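Long-range contact in putative short-chain dehydrogenase/reductase (Burkholderia xenovorans, PDB 5JY1), which binds NAD in a Rossmann-type fold and probably acts as a short-chain dehydrogenase/reductase, perhaps on 3-oxoacyl substrates: residues F100-K111 with A158-T166. Sequence-based numbering, arbitrary orientation.
Sequences FVPTPNVLLEEK and AWLHGDYNT. With NAD (nicotinamide-adenine-dinucleotide), chain E; EDO (1,2-ethanediol), chain G; ACT (acetate ion), chain H.
Val106 and Leu160 mark the closest backbone approach, their CA atoms 4.6 Å apart, where the loop after strand 94-97 runs past the turn leading into helix 162-182. Two CA-H...O contacts tie the two segments there: Leu160 CA points at Val106 O with an angle of 152° at the hydrogen, and Asn105 CA points at Leu160 O. A water that accepts from Gly162 N also lies within hydrogen-bonding distance of Val106 O. Leu160 lays CD2 against the Val106-Leu107 peptide, 3.5 Å from Val106 C, and Leu107 CD2 reaches both this methyl and the in-plane edge of the Trp159 ring at CE3.

Lys111, bent at chi2 (-79°), carries NZ between three oxygens: Leu160 O at 2.9 Å, met from above its carbonyl plane, Pro104 O of its own loop, and Asp163 OD1 at 2.8 Å. That last bond is a salt bridge made from above the carboxylate plane. The other oxygen, Asp163 OD2, accepts a hydrogen bond from Thr103 OG1 on its syn lone pair at 2.6 Å, and another from Thr119 of helix 113-141.

At the cofactor end of the contact, the Phe100 and Tyr164 rings meet obliquely, planes 84° apart, Phe100 CE1 lying 3.6 Å from Tyr164 CE1; both residues border the NAD pocket. Tyr164 OH lies 2.7 Å from NAD O2D and also close to an acetate oxygen; Lys168 neighbours Tyr164, as in the Tyr-x-x-x-Lys motif of this family. With both carboxylate oxygens of Asp163 engaged and Lys111 NZ held by Asp163 and two carbonyl oxygens, the buried ion pair fixes the loop to the start of helix 162-182.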
# COMPACT_ATOMS: atom_id res chain seq x y z
N PHE A 100 2.49 18.52 -17.83
CA PHE A 100 1.33 17.67 -18.09
C PHE A 100 0.61 18.15 -19.35
O PHE A 100 0.49 19.35 -19.58
CB PHE A 100 0.39 17.70 -16.88
CG PHE A 100 -1.02 17.29 -17.18
CD1 PHE A 100 -1.35 15.95 -17.30
CD2 PHE A 100 -2.01 18.24 -17.31
CE1 PHE A 100 -2.65 15.57 -17.56
CE2 PHE A 100 -3.32 17.85 -17.58
CZ PHE A 100 -3.63 16.52 -17.71
N VAL A 101 0.15 17.19 -20.16
CA VAL A 101 -0.70 17.47 -21.32
C VAL A 101 -1.90 16.53 -21.28
O VAL A 101 -1.72 15.31 -21.21
CB VAL A 101 0.06 17.31 -22.65
CG1 VAL A 101 -0.88 17.51 -23.81
CG2 VAL A 101 1.22 18.29 -22.73
N PRO A 102 -3.12 17.05 -21.32
CA PRO A 102 -4.30 16.17 -21.24
C PRO A 102 -4.62 15.48 -22.56
O PRO A 102 -4.33 15.97 -23.65
CB PRO A 102 -5.42 17.13 -20.85
CG PRO A 102 -5.00 18.44 -21.44
CD PRO A 102 -3.49 18.47 -21.29
N THR A 103 -5.24 14.30 -22.43
CA THR A 103 -5.91 13.62 -23.53
C THR A 103 -7.42 13.64 -23.28
O THR A 103 -7.87 13.90 -22.15
CB THR A 103 -5.43 12.17 -23.67
OG1 THR A 103 -5.67 11.45 -22.44
CG2 THR A 103 -3.94 12.13 -24.01
N PRO A 104 -8.24 13.37 -24.30
CA PRO A 104 -9.69 13.39 -24.09
C PRO A 104 -10.14 12.41 -23.02
O PRO A 104 -9.64 11.29 -22.91
CB PRO A 104 -10.25 13.00 -25.47
CG PRO A 104 -9.23 13.49 -26.42
CD PRO A 104 -7.91 13.26 -25.74
N ASN A 105 -11.11 12.85 -22.21
CA ASN A 105 -11.71 12.03 -21.15
C ASN A 105 -12.73 11.10 -21.80
O ASN A 105 -13.89 11.47 -22.00
CB ASN A 105 -12.36 12.90 -20.09
CG ASN A 105 -11.38 13.86 -19.46
OD1 ASN A 105 -10.24 13.49 -19.16
ND2 ASN A 105 -11.82 15.09 -19.24
N VAL A 106 -12.30 9.89 -22.13
CA VAL A 106 -13.14 8.91 -22.82
C VAL A 106 -12.94 7.56 -22.15
O VAL A 106 -11.94 7.32 -21.47
CB VAL A 106 -12.82 8.81 -24.34
CG1 VAL A 106 -13.16 10.12 -25.05
CG2 VAL A 106 -11.35 8.44 -24.57
N LEU A 107 -13.91 6.67 -22.37
CA LEU A 107 -13.83 5.33 -21.80
C LEU A 107 -12.58 4.60 -22.29
O LEU A 107 -12.06 4.88 -23.37
CB LEU A 107 -15.08 4.53 -22.17
CG LEU A 107 -16.40 5.10 -21.66
CD1 LEU A 107 -17.56 4.41 -22.35
CD2 LEU A 107 -16.51 4.93 -20.15
N LEU A 108 -12.12 3.66 -21.47
CA LEU A 108 -10.84 3.00 -21.73
C LEU A 108 -10.81 2.35 -23.11
O LEU A 108 -9.81 2.45 -23.83
CB LEU A 108 -10.55 1.97 -20.64
CG LEU A 108 -9.28 1.12 -20.77
CD1 LEU A 108 -8.04 1.99 -20.76
CD2 LEU A 108 -9.25 0.08 -19.65
N GLU A 109 -11.89 1.67 -23.49
CA GLU A 109 -11.95 1.05 -24.81
C GLU A 109 -12.03 2.07 -25.94
O GLU A 109 -11.85 1.70 -27.10
CB GLU A 109 -13.12 0.06 -24.90
CG GLU A 109 -14.51 0.68 -24.85
CD GLU A 109 -15.07 0.79 -23.43
OE1 GLU A 109 -16.30 0.89 -23.28
OE2 GLU A 109 -14.27 0.78 -22.47
N GLU A 110 -12.28 3.34 -25.63
CA GLU A 110 -12.32 4.40 -26.63
C GLU A 110 -11.04 5.23 -26.70
O GLU A 110 -10.87 6.00 -27.66
CB GLU A 110 -13.51 5.33 -26.37
CG GLU A 110 -14.85 4.63 -26.61
CD GLU A 110 -16.03 5.52 -26.31
OE1 GLU A 110 -15.89 6.76 -26.41
OE2 GLU A 110 -17.12 4.98 -25.99
N LYS A 111 -10.13 5.10 -25.72
CA LYS A 111 -8.80 5.67 -25.86
C LYS A 111 -8.13 5.09 -27.10
O LYS A 111 -8.37 3.94 -27.48
CB LYS A 111 -7.93 5.36 -24.63
CG LYS A 111 -8.43 5.94 -23.31
CD LYS A 111 -8.10 7.43 -23.18
CE LYS A 111 -8.59 7.97 -21.83
NZ LYS A 111 -8.12 9.38 -21.60
N ALA A 158 -9.17 5.87 -11.86
CA ALA A 158 -10.23 6.81 -12.17
C ALA A 158 -10.73 6.66 -13.60
O ALA A 158 -9.95 6.51 -14.54
CB ALA A 158 -9.74 8.24 -11.94
N TRP A 159 -12.06 6.69 -13.75
CA TRP A 159 -12.70 6.58 -15.06
C TRP A 159 -12.20 7.67 -16.00
O TRP A 159 -11.92 8.80 -15.59
CB TRP A 159 -14.22 6.72 -14.93
CG TRP A 159 -14.96 5.59 -14.28
CD1 TRP A 159 -14.97 5.26 -12.95
CD2 TRP A 159 -15.85 4.67 -14.92
NE1 TRP A 159 -15.79 4.18 -12.73
CE2 TRP A 159 -16.35 3.80 -13.93
CE3 TRP A 159 -16.27 4.49 -16.25
CZ2 TRP A 159 -17.24 2.76 -14.22
CZ3 TRP A 159 -17.16 3.45 -16.54
CH2 TRP A 159 -17.64 2.61 -15.52
N LEU A 160 -12.11 7.31 -17.29
CA LEU A 160 -11.84 8.19 -18.42
C LEU A 160 -10.38 8.63 -18.49
O LEU A 160 -10.03 9.39 -19.40
CB LEU A 160 -12.73 9.45 -18.42
CG LEU A 160 -14.24 9.26 -18.23
CD1 LEU A 160 -14.98 10.59 -18.30
CD2 LEU A 160 -14.80 8.29 -19.27
N HIS A 161 -9.52 8.15 -17.58
CA HIS A 161 -8.13 8.56 -17.50
C HIS A 161 -7.17 7.38 -17.64
O HIS A 161 -6.05 7.43 -17.14
CB HIS A 161 -7.85 9.28 -16.17
CG HIS A 161 -8.60 10.57 -16.01
ND1 HIS A 161 -8.64 11.25 -14.82
CD2 HIS A 161 -9.32 11.30 -16.89
CE1 HIS A 161 -9.36 12.35 -14.97
NE2 HIS A 161 -9.78 12.41 -16.22
N GLY A 162 -7.60 6.32 -18.34
CA GLY A 162 -6.83 5.08 -18.35
C GLY A 162 -5.38 5.25 -18.78
O GLY A 162 -4.47 4.65 -18.20
N ASP A 163 -5.14 6.08 -19.80
CA ASP A 163 -3.77 6.29 -20.26
C ASP A 163 -2.95 7.06 -19.23
O ASP A 163 -1.80 6.71 -18.94
CB ASP A 163 -3.77 7.03 -21.62
CG ASP A 163 -4.60 8.31 -21.61
OD1 ASP A 163 -5.55 8.44 -20.81
OD2 ASP A 163 -4.31 9.21 -22.43
N TYR A 164 -3.53 8.12 -18.67
CA TYR A 164 -2.90 8.88 -17.60
C TYR A 164 -2.57 7.99 -16.41
O TYR A 164 -1.45 8.02 -15.88
CB TYR A 164 -3.85 10.01 -17.22
CG TYR A 164 -3.45 10.90 -16.08
CD1 TYR A 164 -2.59 11.96 -16.29
CD2 TYR A 164 -3.98 10.71 -14.81
CE1 TYR A 164 -2.24 12.80 -15.25
CE2 TYR A 164 -3.63 11.54 -13.77
CZ TYR A 164 -2.76 12.58 -14.00
OH TYR A 164 -2.41 13.42 -12.97
N ASN A 165 -3.53 7.16 -15.99
CA ASN A 165 -3.33 6.29 -14.83
C ASN A 165 -2.18 5.32 -15.06
O ASN A 165 -1.40 5.04 -14.14
CB ASN A 165 -4.61 5.49 -14.52
CG ASN A 165 -5.81 6.37 -14.26
OD1 ASN A 165 -5.69 7.55 -13.92
ND2 ASN A 165 -7.00 5.79 -14.41
N THR A 166 -2.07 4.80 -16.28
CA THR A 166 -0.99 3.89 -16.63
C THR A 166 0.37 4.59 -16.58
O THR A 166 1.32 4.09 -15.96
CB THR A 166 -1.26 3.31 -18.01
OG1 THR A 166 -2.47 2.55 -17.96
CG2 THR A 166 -0.11 2.41 -18.47
PA NAD E . -1.50 22.38 -15.65
O1A NAD E . -2.26 21.88 -16.84
O2A NAD E . -2.21 23.49 -14.90
O5B NAD E . 0.03 22.90 -16.10
C5B NAD E . 0.72 22.08 -16.98
C4B NAD E . 2.04 22.84 -17.41
O4B NAD E . 2.75 22.05 -18.14
C3B NAD E . 1.64 24.04 -18.34
O3B NAD E . 2.31 25.20 -17.94
C2B NAD E . 2.07 23.58 -19.71
O2B NAD E . 2.30 24.75 -20.63
C1B NAD E . 3.18 22.91 -19.43
N9A NAD E . 3.53 22.00 -20.50
C8A NAD E . 2.67 21.29 -21.24
N7A NAD E . 3.37 20.59 -22.11
C5A NAD E . 4.67 20.87 -21.92
C6A NAD E . 5.81 20.42 -22.58
N6A NAD E . 6.09 19.49 -23.67
N1A NAD E . 7.00 20.85 -22.20
C2A NAD E . 7.10 21.75 -21.17
N3A NAD E . 5.99 22.20 -20.53
C4A NAD E . 4.77 21.74 -20.92
O3 NAD E . -1.22 21.10 -14.66
PN NAD E . -1.48 20.98 -13.05
O1N NAD E . -2.96 20.80 -12.79
O2N NAD E . -0.96 22.19 -12.25
O5D NAD E . -0.72 19.58 -12.57
C5D NAD E . 0.70 19.57 -12.46
C4D NAD E . 1.20 18.14 -12.08
O4D NAD E . 0.48 17.66 -11.06
C3D NAD E . 0.94 17.19 -13.25
O3D NAD E . 1.92 16.27 -13.35
C2D NAD E . -0.40 16.52 -12.87
O2D NAD E . -0.49 15.25 -13.64
C1D NAD E . -0.29 16.35 -11.57
N1N NAD E . -1.58 16.28 -10.90
C2N NAD E . -2.30 17.41 -10.66
C3N NAD E . -3.54 17.34 -10.02
C7N NAD E . -4.35 18.59 -9.75
O7N NAD E . -5.33 18.54 -9.03
N7N NAD E . -3.98 19.82 -10.33
C4N NAD E . -4.03 16.12 -9.63
C5N NAD E . -3.31 15.00 -9.86
C6N NAD E . -2.07 15.08 -10.50
C1 EDO G . -5.49 13.49 -19.21
O1 EDO G . -4.54 12.59 -19.81
C2 EDO G . -5.79 13.05 -17.79
O2 EDO G . -6.25 14.17 -17.02
C ACT H . -4.33 16.31 -13.54
O ACT H . -5.37 15.76 -13.13
OXT ACT H . -3.35 15.55 -13.74
CH3 ACT H . -4.26 17.79 -13.78
O HOH W 1 -10.11 5.68 -19.75